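Local coordinates for probable hydrolase (Pseudomonas aeruginosa, PDB 3OM8), which is a probable alpha/beta-fold hydrolase, possibly with 3-oxoadipate enol-lactonase activity, at residues E91-H96 with P115-R120; E81-L86 with Q108-H113; H96-S101 with V122-S127; E26-A31 with R52-L57. One frame throughout, in Å; residues are numbered along the deposited sequence. Where two conformers were deposited one is given.

Interaction 1: E91-H96 with P115-R120; sequences EVRRAH and PQRIER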
# COMPACT_ATOMS: atom_id res chain seq x y z
N GLU B 91 -18.09 -0.73 -31.64
CA GLU B 91 -19.45 -0.45 -31.21
C GLU B 91 -19.64 -0.79 -29.74
O GLU B 91 -20.70 -1.26 -29.32
CB GLU B 91 -20.46 -1.19 -32.08
CG GLU B 91 -20.44 -0.72 -33.53
CD GLU B 91 -21.34 -1.54 -34.43
OE1 GLU B 91 -21.35 -2.78 -34.29
OE2 GLU B 91 -22.02 -0.94 -35.29
N VAL B 92 -18.60 -0.56 -28.95
CA VAL B 92 -18.69 -0.77 -27.51
C VAL B 92 -18.97 0.55 -26.80
O VAL B 92 -18.19 1.50 -26.90
CB VAL B 92 -17.41 -1.43 -26.95
CG1 VAL B 92 -17.46 -1.47 -25.42
CG2 VAL B 92 -17.26 -2.83 -27.50
N ARG B 93 -20.09 0.61 -26.09
CA ARG B 93 -20.47 1.82 -25.37
C ARG B 93 -19.53 2.07 -24.19
O ARG B 93 -19.22 3.21 -23.85
CB ARG B 93 -21.91 1.72 -24.88
CG ARG B 93 -22.39 2.97 -24.16
CD ARG B 93 -22.09 4.20 -25.00
NE ARG B 93 -22.38 5.46 -24.31
CZ ARG B 93 -22.07 6.66 -24.79
NH1 ARG B 93 -21.44 6.77 -25.96
NH2 ARG B 93 -22.37 7.75 -24.10
N ARG B 94 -19.05 1.00 -23.57
CA ARG B 94 -18.37 1.12 -22.29
C ARG B 94 -17.53 -0.11 -21.95
O ARG B 94 -17.93 -1.24 -22.20
CB ARG B 94 -19.41 1.39 -21.20
CG ARG B 94 -18.84 1.67 -19.83
CD ARG B 94 -19.95 1.99 -18.83
NE ARG B 94 -19.80 3.35 -18.33
CZ ARG B 94 -20.09 3.74 -17.10
NH1 ARG B 94 -19.91 5.02 -16.75
NH2 ARG B 94 -20.54 2.86 -16.21
N ALA B 95 -16.36 0.13 -21.38
CA ALA B 95 -15.41 -0.95 -21.14
C ALA B 95 -14.65 -0.70 -19.85
O ALA B 95 -14.58 0.43 -19.38
CB ALA B 95 -14.43 -1.05 -22.31
N HIS B 96 -14.09 -1.76 -19.30
CA HIS B 96 -13.11 -1.59 -18.23
C HIS B 96 -11.80 -1.21 -18.90
O HIS B 96 -11.54 -1.62 -20.02
CB HIS B 96 -12.93 -2.89 -17.43
CG HIS B 96 -14.14 -3.30 -16.66
ND1 HIS B 96 -14.71 -2.50 -15.69
CD2 HIS B 96 -14.87 -4.44 -16.69
CE1 HIS B 96 -15.75 -3.13 -15.17
NE2 HIS B 96 -15.87 -4.30 -15.76
N PRO B 115 -15.71 9.81 -19.22
CA PRO B 115 -16.03 8.89 -18.12
C PRO B 115 -17.13 7.91 -18.51
O PRO B 115 -17.09 6.75 -18.13
CB PRO B 115 -16.53 9.82 -17.01
CG PRO B 115 -16.87 11.11 -17.69
CD PRO B 115 -15.95 11.21 -18.86
N GLN B 116 -18.10 8.39 -19.29
CA GLN B 116 -19.23 7.58 -19.71
C GLN B 116 -18.83 6.35 -20.55
O GLN B 116 -19.65 5.46 -20.78
CB GLN B 116 -20.24 8.44 -20.49
CG GLN B 116 -19.81 8.79 -21.92
CD GLN B 116 -18.82 9.95 -22.00
OE1 GLN B 116 -18.42 10.53 -20.99
NE2 GLN B 116 -18.43 10.30 -23.23
N ARG B 117 -17.58 6.32 -21.02
CA ARG B 117 -17.07 5.20 -21.81
C ARG B 117 -16.31 4.19 -20.94
O ARG B 117 -15.94 3.11 -21.41
CB ARG B 117 -16.13 5.70 -22.92
CG ARG B 117 -16.68 6.81 -23.83
CD ARG B 117 -17.93 6.39 -24.59
NE ARG B 117 -17.71 5.23 -25.46
CZ ARG B 117 -17.41 5.32 -26.75
NH1 ARG B 117 -17.27 6.50 -27.33
NH2 ARG B 117 -17.23 4.21 -27.46
N ILE B 118 -16.07 4.55 -19.67
CA ILE B 118 -15.27 3.73 -18.76
C ILE B 118 -16.10 3.12 -17.61
O ILE B 118 -16.84 3.82 -16.91
CB ILE B 118 -14.11 4.53 -18.13
CG1 ILE B 118 -13.21 5.15 -19.19
CG2 ILE B 118 -13.31 3.64 -17.18
CD1 ILE B 118 -12.51 4.14 -20.09
N GLU B 119 -15.97 1.81 -17.43
CA GLU B 119 -16.59 1.13 -16.29
C GLU B 119 -15.67 1.25 -15.09
O GLU B 119 -15.69 2.25 -14.38
CB GLU B 119 -16.85 -0.35 -16.61
CG GLU B 119 -18.32 -0.76 -16.63
CD GLU B 119 -18.91 -0.85 -15.25
OE1 GLU B 119 -18.86 0.16 -14.51
OE2 GLU B 119 -19.43 -1.92 -14.89
N ARG B 120 -14.83 0.23 -14.88
CA ARG B 120 -13.84 0.29 -13.82
C ARG B 120 -12.44 0.58 -14.35
O ARG B 120 -12.08 0.18 -15.47
CB ARG B 120 -13.88 -0.98 -12.98
CG ARG B 120 -15.22 -1.16 -12.27
CD ARG B 120 -15.26 -2.35 -11.32
NE ARG B 120 -16.64 -2.64 -10.94
CZ ARG B 120 -17.02 -3.64 -10.15
NH1 ARG B 120 -18.30 -3.81 -9.88
NH2 ARG B 120 -16.12 -4.47 -9.62
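A95 pairs in parallel with I118, and the backbone bonds A95 N to R117 O (3.0 Å) and E119 N to A95 O (2.8 Å) join the starts of two adjacent strands. On both sides of this pairing, side chains bond to the other backbone. The R117 chain bends at chi2 and chi3 (-61° and -60°), and its guanidinium serves two successive carbonyls. NE donates to R93 O at 3.0 Å, from above the carbonyl plane. NH2 donates to V92 O at 2.9 Å, a partner near the guanidinium edge. NH1 of R93 lies over one face of the R117 guanidinium, and CD of R117 lies over a face of the R93 group, offset toward its rim; the planes are 15° apart. These like charges probably repel, but NH2 of R117 also has a salt bridge to D88.

R94 NE bonds to Q116 O at 3.2 Å, and I118 O sits over one face of the guanidinium. The ion pair from R94 NH2 to E119 OE1 is long, 3.6 Å, and no N-H points at the oxygen. H96 ND1 accepts the backbone N-H of R120 at 2.9 Å, in the ring plane. This bond implies that ND1 carries no proton. CB of E119 and CB of R120 press on the same end of the ring.

R120 NH2 bonds to F263 O and to A205 O of the second subunit. R117 packs on L84 and L87 of helix 76-90. H96 and R120 touch L264 of helix 253-264, and A95 rests on L29 of strand 29-33.

Interaction 2: E81-L86 with Q108-H113; sequences EDVLEL and QWLALH
V83 and L84 of helix 76-90 meet W109 and L110 of helix 102-113 in an apolar helix-helix contact, on one side of the central sheet of the alpha/beta hydrolase fold. The short helix segments cross at -72°, and their axes approach to 10.7 Å. The contact is small, burying 205 Å² in all, and no hydrogen bond spans it.

L110 is the central side chain. Its two methyls divide the work. CD1 meets CG1 of V83 at 3.9 Å, and CD2 meets CD2 of L84 at 3.7 Å. L84 and L110 pass each other pointing opposite ways, and CD2 of L110 lies against CG as well as CD2 of L84.

W109 comes in beside L110. Its CG is anti to the backbone N (chi1 -170°). The far rim of the indole meets helix 76-90 at its edge. CZ3 is 4.3 Å from CD1 of L84, and CH2 is 3.9 Å from OE2 of E81. The E81 carboxylate stands nearly perpendicular to the indole, with the planes 82° apart. Within helix 102-113, H113 ND1 donates to W109 O at 3.2 Å, and H113 N bonds to the same oxygen.

L110 also touches I118 of strand 118-124, and V83 touches Y59 of strand 55-59, which ties both helices to the sheet below. The centre of the contact is carbon on carbon and depends on shape, with no directional bond across it. OE2 of the partly exposed E81, at the indole edge, would favour the weakly positive ring hydrogens there, probably only a small electrostatic gain.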
# COMPACT_ATOMS: atom_id res chain seq x y z
N GLU B 81 -8.03 9.76 -27.54
CA GLU B 81 -8.98 9.67 -28.65
C GLU B 81 -8.79 8.38 -29.44
O GLU B 81 -9.76 7.81 -29.96
CB GLU B 81 -8.86 10.89 -29.56
CG GLU B 81 -9.49 12.14 -28.98
CD GLU B 81 -11.01 12.06 -28.92
OE1 GLU B 81 -11.62 11.39 -29.80
OE2 GLU B 81 -11.61 12.66 -28.00
N ASP B 82 -7.55 7.92 -29.54
CA ASP B 82 -7.26 6.64 -30.18
C ASP B 82 -8.09 5.51 -29.55
O ASP B 82 -8.70 4.69 -30.25
CB ASP B 82 -5.77 6.32 -30.09
CG ASP B 82 -4.91 7.19 -31.01
OD1 ASP B 82 -5.46 7.97 -31.83
OD2 ASP B 82 -3.67 7.09 -30.92
N VAL B 83 -8.13 5.47 -28.22
CA VAL B 83 -8.92 4.46 -27.53
C VAL B 83 -10.41 4.64 -27.84
O VAL B 83 -11.09 3.70 -28.23
CB VAL B 83 -8.66 4.47 -26.00
CG1 VAL B 83 -9.61 3.51 -25.28
CG2 VAL B 83 -7.20 4.10 -25.71
N LEU B 84 -10.90 5.87 -27.72
CA LEU B 84 -12.29 6.15 -28.00
C LEU B 84 -12.70 5.70 -29.40
O LEU B 84 -13.80 5.19 -29.59
CB LEU B 84 -12.61 7.62 -27.79
CG LEU B 84 -12.40 8.09 -26.35
CD1 LEU B 84 -12.82 9.54 -26.20
CD2 LEU B 84 -13.17 7.22 -25.39
N GLU B 85 -11.81 5.88 -30.37
CA GLU B 85 -12.12 5.50 -31.75
C GLU B 85 -12.08 3.98 -31.94
O GLU B 85 -12.82 3.44 -32.76
CB GLU B 85 -11.18 6.20 -32.75
CG GLU B 85 -11.32 7.72 -32.77
CD GLU B 85 -10.56 8.39 -33.91
OE1 GLU B 85 -10.39 7.75 -34.98
OE2 GLU B 85 -10.13 9.55 -33.75
N LEU B 86 -11.21 3.31 -31.20
CA LEU B 86 -11.22 1.85 -31.14
C LEU B 86 -12.58 1.36 -30.61
O LEU B 86 -13.21 0.47 -31.18
CB LEU B 86 -10.12 1.33 -30.23
CG LEU B 86 -8.70 1.25 -30.79
CD1 LEU B 86 -7.76 0.84 -29.68
CD2 LEU B 86 -8.66 0.27 -31.94
N GLN B 108 -6.20 7.83 -16.96
CA GLN B 108 -6.65 8.98 -16.18
C GLN B 108 -7.36 9.99 -17.07
O GLN B 108 -8.38 10.57 -16.67
CB GLN B 108 -5.48 9.63 -15.46
CG GLN B 108 -4.80 8.75 -14.43
CD GLN B 108 -3.41 9.23 -14.09
OE1 GLN B 108 -3.24 10.25 -13.43
NE2 GLN B 108 -2.41 8.50 -14.56
N TRP B 109 -6.84 10.18 -18.28
CA TRP B 109 -7.44 11.09 -19.26
C TRP B 109 -8.84 10.64 -19.67
O TRP B 109 -9.77 11.45 -19.70
CB TRP B 109 -6.56 11.23 -20.51
CG TRP B 109 -7.01 12.32 -21.44
CD1 TRP B 109 -6.60 13.62 -21.44
CD2 TRP B 109 -8.00 12.22 -22.48
NE1 TRP B 109 -7.25 14.33 -22.42
CE2 TRP B 109 -8.11 13.49 -23.07
CE3 TRP B 109 -8.79 11.18 -22.97
CZ2 TRP B 109 -8.98 13.75 -24.14
CZ3 TRP B 109 -9.65 11.44 -24.03
CH2 TRP B 109 -9.74 12.71 -24.60
N LEU B 110 -8.99 9.36 -19.99
CA LEU B 110 -10.31 8.85 -20.35
C LEU B 110 -11.31 9.06 -19.21
O LEU B 110 -12.46 9.42 -19.44
CB LEU B 110 -10.23 7.37 -20.74
CG LEU B 110 -9.43 7.11 -22.01
CD1 LEU B 110 -9.03 5.64 -22.12
CD2 LEU B 110 -10.23 7.55 -23.22
N ALA B 111 -10.87 8.85 -17.97
CA ALA B 111 -11.75 9.00 -16.83
C ALA B 111 -12.16 10.45 -16.67
O ALA B 111 -13.26 10.76 -16.20
CB ALA B 111 -11.09 8.49 -15.56
N LEU B 112 -11.27 11.36 -17.06
CA LEU B 112 -11.56 12.79 -16.95
C LEU B 112 -12.42 13.31 -18.09
O LEU B 112 -13.28 14.16 -17.88
CB LEU B 112 -10.26 13.59 -16.84
CG LEU B 112 -9.53 13.50 -15.50
CD1 LEU B 112 -8.12 14.03 -15.63
CD2 LEU B 112 -10.30 14.25 -14.43
N HIS B 113 -12.20 12.80 -19.30
CA HIS B 113 -12.78 13.42 -20.48
C HIS B 113 -13.86 12.59 -21.16
O HIS B 113 -14.69 13.12 -21.91
CB HIS B 113 -11.68 13.84 -21.47
CG HIS B 113 -10.76 14.87 -20.91
ND1 HIS B 113 -9.52 14.56 -20.38
CD2 HIS B 113 -10.90 16.21 -20.77
CE1 HIS B 113 -8.94 15.67 -19.95
NE2 HIS B 113 -9.76 16.68 -20.17

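Interaction 3: H96-S101 with V122-S127; sequences HFLGLS and VLANTS. With EDO (1,2-ethanediol), chain F.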
# COMPACT_ATOMS: atom_id res chain seq x y z
N HIS B 96 -14.09 -1.76 -19.30
CA HIS B 96 -13.11 -1.59 -18.23
C HIS B 96 -11.80 -1.21 -18.90
O HIS B 96 -11.54 -1.62 -20.02
CB HIS B 96 -12.93 -2.89 -17.43
CG HIS B 96 -14.14 -3.30 -16.66
ND1 HIS B 96 -14.71 -2.50 -15.69
CD2 HIS B 96 -14.87 -4.44 -16.69
CE1 HIS B 96 -15.75 -3.13 -15.17
NE2 HIS B 96 -15.87 -4.30 -15.76
N PHE B 97 -10.98 -0.45 -18.19
CA PHE B 97 -9.71 -0.02 -18.74
C PHE B 97 -8.58 -0.32 -17.78
O PHE B 97 -8.63 0.07 -16.63
CB PHE B 97 -9.74 1.48 -19.04
CG PHE B 97 -8.52 1.99 -19.79
CD1 PHE B 97 -8.52 2.07 -21.17
CD2 PHE B 97 -7.38 2.38 -19.10
CE1 PHE B 97 -7.40 2.52 -21.85
CE2 PHE B 97 -6.26 2.83 -19.77
CZ PHE B 97 -6.27 2.90 -21.14
N LEU B 98 -7.56 -1.01 -18.28
CA LEU B 98 -6.31 -1.20 -17.53
C LEU B 98 -5.13 -0.64 -18.33
O LEU B 98 -4.84 -1.12 -19.43
CB LEU B 98 -6.09 -2.68 -17.22
CG LEU B 98 -4.68 -3.12 -16.83
CD1 LEU B 98 -4.07 -2.20 -15.79
CD2 LEU B 98 -4.73 -4.54 -16.30
N GLY B 99 -4.44 0.35 -17.77
CA GLY B 99 -3.30 0.96 -18.44
C GLY B 99 -2.08 0.94 -17.54
O GLY B 99 -2.17 1.27 -16.36
N LEU B 100 -0.95 0.53 -18.10
CA LEU B 100 0.30 0.52 -17.35
C LEU B 100 1.23 1.64 -17.83
O LEU B 100 1.47 1.80 -19.03
CB LEU B 100 0.99 -0.84 -17.46
CG LEU B 100 2.22 -1.06 -16.57
CD1 LEU B 100 2.17 -2.44 -15.91
CD2 LEU B 100 3.49 -0.92 -17.37
N SER B 101 1.74 2.43 -16.88
CA SER B 101 2.60 3.57 -17.20
C SER B 101 1.90 4.57 -18.14
O SER B 101 0.87 5.15 -17.77
CB SER B 101 3.93 3.09 -17.78
OG SER B 101 4.95 4.00 -17.45
N VAL B 122 -8.24 0.57 -13.83
CA VAL B 122 -7.01 0.13 -13.19
C VAL B 122 -5.82 0.92 -13.74
O VAL B 122 -5.68 1.09 -14.96
CB VAL B 122 -6.77 -1.37 -13.37
CG1 VAL B 122 -5.58 -1.82 -12.52
CG2 VAL B 122 -8.02 -2.16 -12.97
N LEU B 123 -4.98 1.42 -12.84
CA LEU B 123 -3.84 2.24 -13.18
C LEU B 123 -2.60 1.58 -12.60
O LEU B 123 -2.39 1.62 -11.39
CB LEU B 123 -4.01 3.63 -12.57
CG LEU B 123 -5.32 4.32 -12.94
CD1 LEU B 123 -5.46 5.65 -12.21
CD2 LEU B 123 -5.41 4.52 -14.45
N ALA B 124 -1.78 0.98 -13.45
CA ALA B 124 -0.60 0.25 -12.98
C ALA B 124 0.68 1.03 -13.24
O ALA B 124 0.88 1.56 -14.33
CB ALA B 124 -0.53 -1.12 -13.64
N ASN B 125 1.55 1.09 -12.24
CA ASN B 125 2.85 1.72 -12.38
C ASN B 125 2.75 2.98 -13.24
O ASN B 125 3.30 3.05 -14.34
CB ASN B 125 3.83 0.73 -13.03
CG ASN B 125 4.03 -0.53 -12.20
OD1 ASN B 125 4.94 -0.60 -11.39
ND2 ASN B 125 3.19 -1.53 -12.43
N THR B 126 2.01 3.96 -12.73
CA THR B 126 1.74 5.16 -13.50
C THR B 126 1.83 6.39 -12.62
O THR B 126 2.27 6.32 -11.46
CB THR B 126 0.36 5.10 -14.18
OG1 THR B 126 0.26 6.17 -15.14
CG2 THR B 126 -0.75 5.23 -13.15
N SER B 127 1.42 7.52 -13.17
CA SER B 127 1.59 8.79 -12.49
C SER B 127 0.67 9.84 -13.09
O SER B 127 0.22 9.71 -14.23
CB SER B 127 3.05 9.23 -12.60
OG SER B 127 3.19 10.59 -12.27
C1 EDO F . 5.57 7.08 -19.13
O1 EDO F . 6.74 7.29 -18.32
C2 EDO F . 5.89 6.08 -20.26
O2 EDO F . 5.34 4.76 -20.07
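Chi1 sets L98 CG anti to the backbone N, and chi2 (46°) then turns CD1 onto V122 CG1, 3.6 Å away. V122 CG1 is itself anti to N. L100 also has CG anti to N, and its CD1 touches CB of A124 at 3.8 Å. All four side chains lie on one face of the sheet, where L98 packs on V260 and V122 on F263 of helix 253-264.

The backbones run parallel, 10° apart. V122 N bonds to F97 O at 2.9 Å, almost straight. G99 N then bonds to V122 O, A124 N to G99 O, and S101 N to A124 O at 2.8 Å. G99 has no side chain on the opposite face, where a CB would run into the F97 ring.

Strands 95-100 and 118-124, with helix 102-113 between them, form a beta-alpha-beta crossover of the alpha/beta hydrolase fold. S101 follows the first strand with positive phi (58°), the strained turn expected of a nucleophile elbow. The sequence G99 to G103 fits the GxSxG pattern. S101 is probably the nucleophile of a Ser-His-Asp triad with H246 and D219. Its OG bonds weakly to H246 NE2. A separate hydrogen bond of 2.8 Å joins OG to O2 of a bound 1,2-ethanediol, which also bonds to L102 N and I36 N. Behind the elbow, T126 OG1 donates to S101 O at 2.9 Å.

Interaction 4: E26-A31 with R52-L57; sequences EKPLLA and RHFRVL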
# COMPACT_ATOMS: atom_id res chain seq x y z
N GLU B 26 -19.26 -12.50 -25.77
CA GLU B 26 -20.36 -12.10 -24.89
C GLU B 26 -19.88 -11.55 -23.56
O GLU B 26 -20.63 -10.87 -22.86
CB GLU B 26 -21.32 -13.27 -24.66
CG GLU B 26 -20.66 -14.58 -24.24
CD GLU B 26 -20.25 -15.43 -25.44
OE1 GLU B 26 -20.48 -15.00 -26.59
OE2 GLU B 26 -19.70 -16.53 -25.21
N LYS B 27 -18.64 -11.84 -23.20
CA LYS B 27 -18.10 -11.40 -21.92
C LYS B 27 -17.80 -9.91 -21.93
O LYS B 27 -17.61 -9.33 -22.99
CB LYS B 27 -16.86 -12.22 -21.56
CG LYS B 27 -17.22 -13.61 -21.06
CD LYS B 27 -16.00 -14.50 -20.89
CE LYS B 27 -16.43 -15.91 -20.50
NZ LYS B 27 -15.31 -16.88 -20.61
N PRO B 28 -17.79 -9.28 -20.75
CA PRO B 28 -17.58 -7.83 -20.62
C PRO B 28 -16.23 -7.42 -21.17
O PRO B 28 -15.26 -8.18 -21.05
CB PRO B 28 -17.61 -7.62 -19.11
CG PRO B 28 -18.32 -8.82 -18.56
CD PRO B 28 -17.90 -9.95 -19.45
N LEU B 29 -16.15 -6.22 -21.75
CA LEU B 29 -14.94 -5.77 -22.44
C LEU B 29 -13.93 -5.17 -21.48
O LEU B 29 -14.27 -4.28 -20.69
CB LEU B 29 -15.30 -4.76 -23.54
CG LEU B 29 -14.37 -4.49 -24.75
CD1 LEU B 29 -13.15 -3.71 -24.35
CD2 LEU B 29 -13.97 -5.76 -25.47
N LEU B 30 -12.70 -5.66 -21.54
CA LEU B 30 -11.59 -5.08 -20.81
C LEU B 30 -10.50 -4.63 -21.78
O LEU B 30 -9.94 -5.45 -22.52
CB LEU B 30 -11.01 -6.08 -19.81
CG LEU B 30 -9.67 -5.66 -19.19
CD1 LEU B 30 -9.81 -4.35 -18.43
CD2 LEU B 30 -9.13 -6.75 -18.29
N ALA B 31 -10.22 -3.32 -21.80
CA ALA B 31 -9.19 -2.76 -22.68
C ALA B 31 -7.88 -2.54 -21.95
O ALA B 31 -7.85 -2.00 -20.85
CB ALA B 31 -9.68 -1.45 -23.31
N ARG B 52 -10.67 -15.50 -19.00
CA ARG B 52 -11.61 -16.38 -18.31
C ARG B 52 -12.89 -15.62 -18.00
O ARG B 52 -13.96 -16.20 -17.98
CB ARG B 52 -11.01 -16.92 -17.01
CG ARG B 52 -10.25 -18.23 -17.16
CD ARG B 52 -10.05 -18.93 -15.81
NE ARG B 52 -8.63 -19.19 -15.54
CZ ARG B 52 -7.86 -18.45 -14.75
NH1 ARG B 52 -6.58 -18.78 -14.58
NH2 ARG B 52 -8.36 -17.39 -14.11
N HIS B 53 -12.75 -14.32 -17.78
CA HIS B 53 -13.87 -13.48 -17.34
C HIS B 53 -14.22 -12.33 -18.30
O HIS B 53 -15.36 -11.85 -18.32
CB HIS B 53 -13.54 -12.92 -15.96
CG HIS B 53 -13.09 -13.97 -14.98
ND1 HIS B 53 -13.97 -14.62 -14.14
CD2 HIS B 53 -11.87 -14.48 -14.72
CE1 HIS B 53 -13.30 -15.48 -13.40
NE2 HIS B 53 -12.02 -15.42 -13.73
N PHE B 54 -13.25 -11.88 -19.09
CA PHE B 54 -13.49 -10.70 -19.94
C PHE B 54 -13.08 -10.91 -21.38
O PHE B 54 -12.23 -11.75 -21.67
CB PHE B 54 -12.75 -9.49 -19.38
CG PHE B 54 -13.05 -9.20 -17.94
CD1 PHE B 54 -14.19 -8.50 -17.58
CD2 PHE B 54 -12.19 -9.64 -16.94
CE1 PHE B 54 -14.48 -8.24 -16.25
CE2 PHE B 54 -12.47 -9.38 -15.60
CZ PHE B 54 -13.62 -8.69 -15.26
N ARG B 55 -13.73 -10.18 -22.28
CA ARG B 55 -13.23 -10.03 -23.63
C ARG B 55 -12.15 -8.97 -23.56
O ARG B 55 -12.40 -7.84 -23.15
CB ARG B 55 -14.35 -9.55 -24.56
CG ARG B 55 -14.05 -9.72 -26.03
CD ARG B 55 -15.14 -9.10 -26.85
NE ARG B 55 -15.08 -9.54 -28.24
CZ ARG B 55 -15.75 -8.94 -29.23
NH1 ARG B 55 -15.65 -9.40 -30.47
NH2 ARG B 55 -16.51 -7.89 -28.96
N VAL B 56 -10.93 -9.35 -23.94
CA VAL B 56 -9.79 -8.45 -23.81
C VAL B 56 -9.42 -7.73 -25.12
O VAL B 56 -9.01 -8.37 -26.10
CB VAL B 56 -8.55 -9.18 -23.25
CG1 VAL B 56 -7.36 -8.24 -23.14
CG2 VAL B 56 -8.89 -9.78 -21.89
N LEU B 57 -9.57 -6.41 -25.13
CA LEU B 57 -9.12 -5.59 -26.24
C LEU B 57 -7.70 -5.11 -25.97
O LEU B 57 -7.45 -4.46 -24.96
CB LEU B 57 -10.02 -4.36 -26.41
CG LEU B 57 -9.47 -3.27 -27.34
CD1 LEU B 57 -9.56 -3.71 -28.79
CD2 LEU B 57 -10.24 -1.97 -27.15
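L29, L30 and A31 pair in parallel with R55, V56 and L57, joining two neighbouring strands of the alpha/beta hydrolase sheet, with helix 47-51 in the connection between them. Three backbone bonds alternate across the pair. P28 O accepts R55 N at 2.8 Å. R55 O then accepts L30 N at 2.7 Å, and this bond is nearly straight at 175°. L30 O accepts L57 N at 2.8 Å. Other strands take up further backbone groups: L29 and A31 bond to H96, A31 also to L98, and V56 to D22.

Before the strands, K27 supplies a side-chain donor. Its chain is extended beyond CG and runs past H53 O. NZ bonds to R52 O at 3.0 Å, approaching from above the carbonyl plane.

Apolar contacts occur on both faces. L29 CD1 rests on CB of L57, while CB of A31 meets CD2 of L57. On the opposite face, CB of L30 meets CB of F54, and the F54 ring continues onto L261 and L264 of helix 253-264. P28 O lies at the edge of that ring, in its plane, and CB of P28 touches F54 CD1 at 3.8 Å.

All four interactions belong to one alpha/beta hydrolase domain. Interaction 4 closes first along the chain. The segments of interactions 1, 2 and 3 then alternate. Interactions 1 and 3 use the same strand pair, 95-100 with 118-124, share H96, and have centres 15 Å apart. Interaction 4 joins the next strands, 29-33 and 55-59. Its L29 and A31 bond to H96, so the three strand contacts form one continuous parallel region. Interaction 2 lies on the helices over this sheet, about 10 Å from interaction 1 and 13 Å from interaction 3, centre to centre. L110 packs on F97. The probable nucleophile S101 sits in the turn from strand 95-100 into helix 102-113, linking interactions 3 and 2.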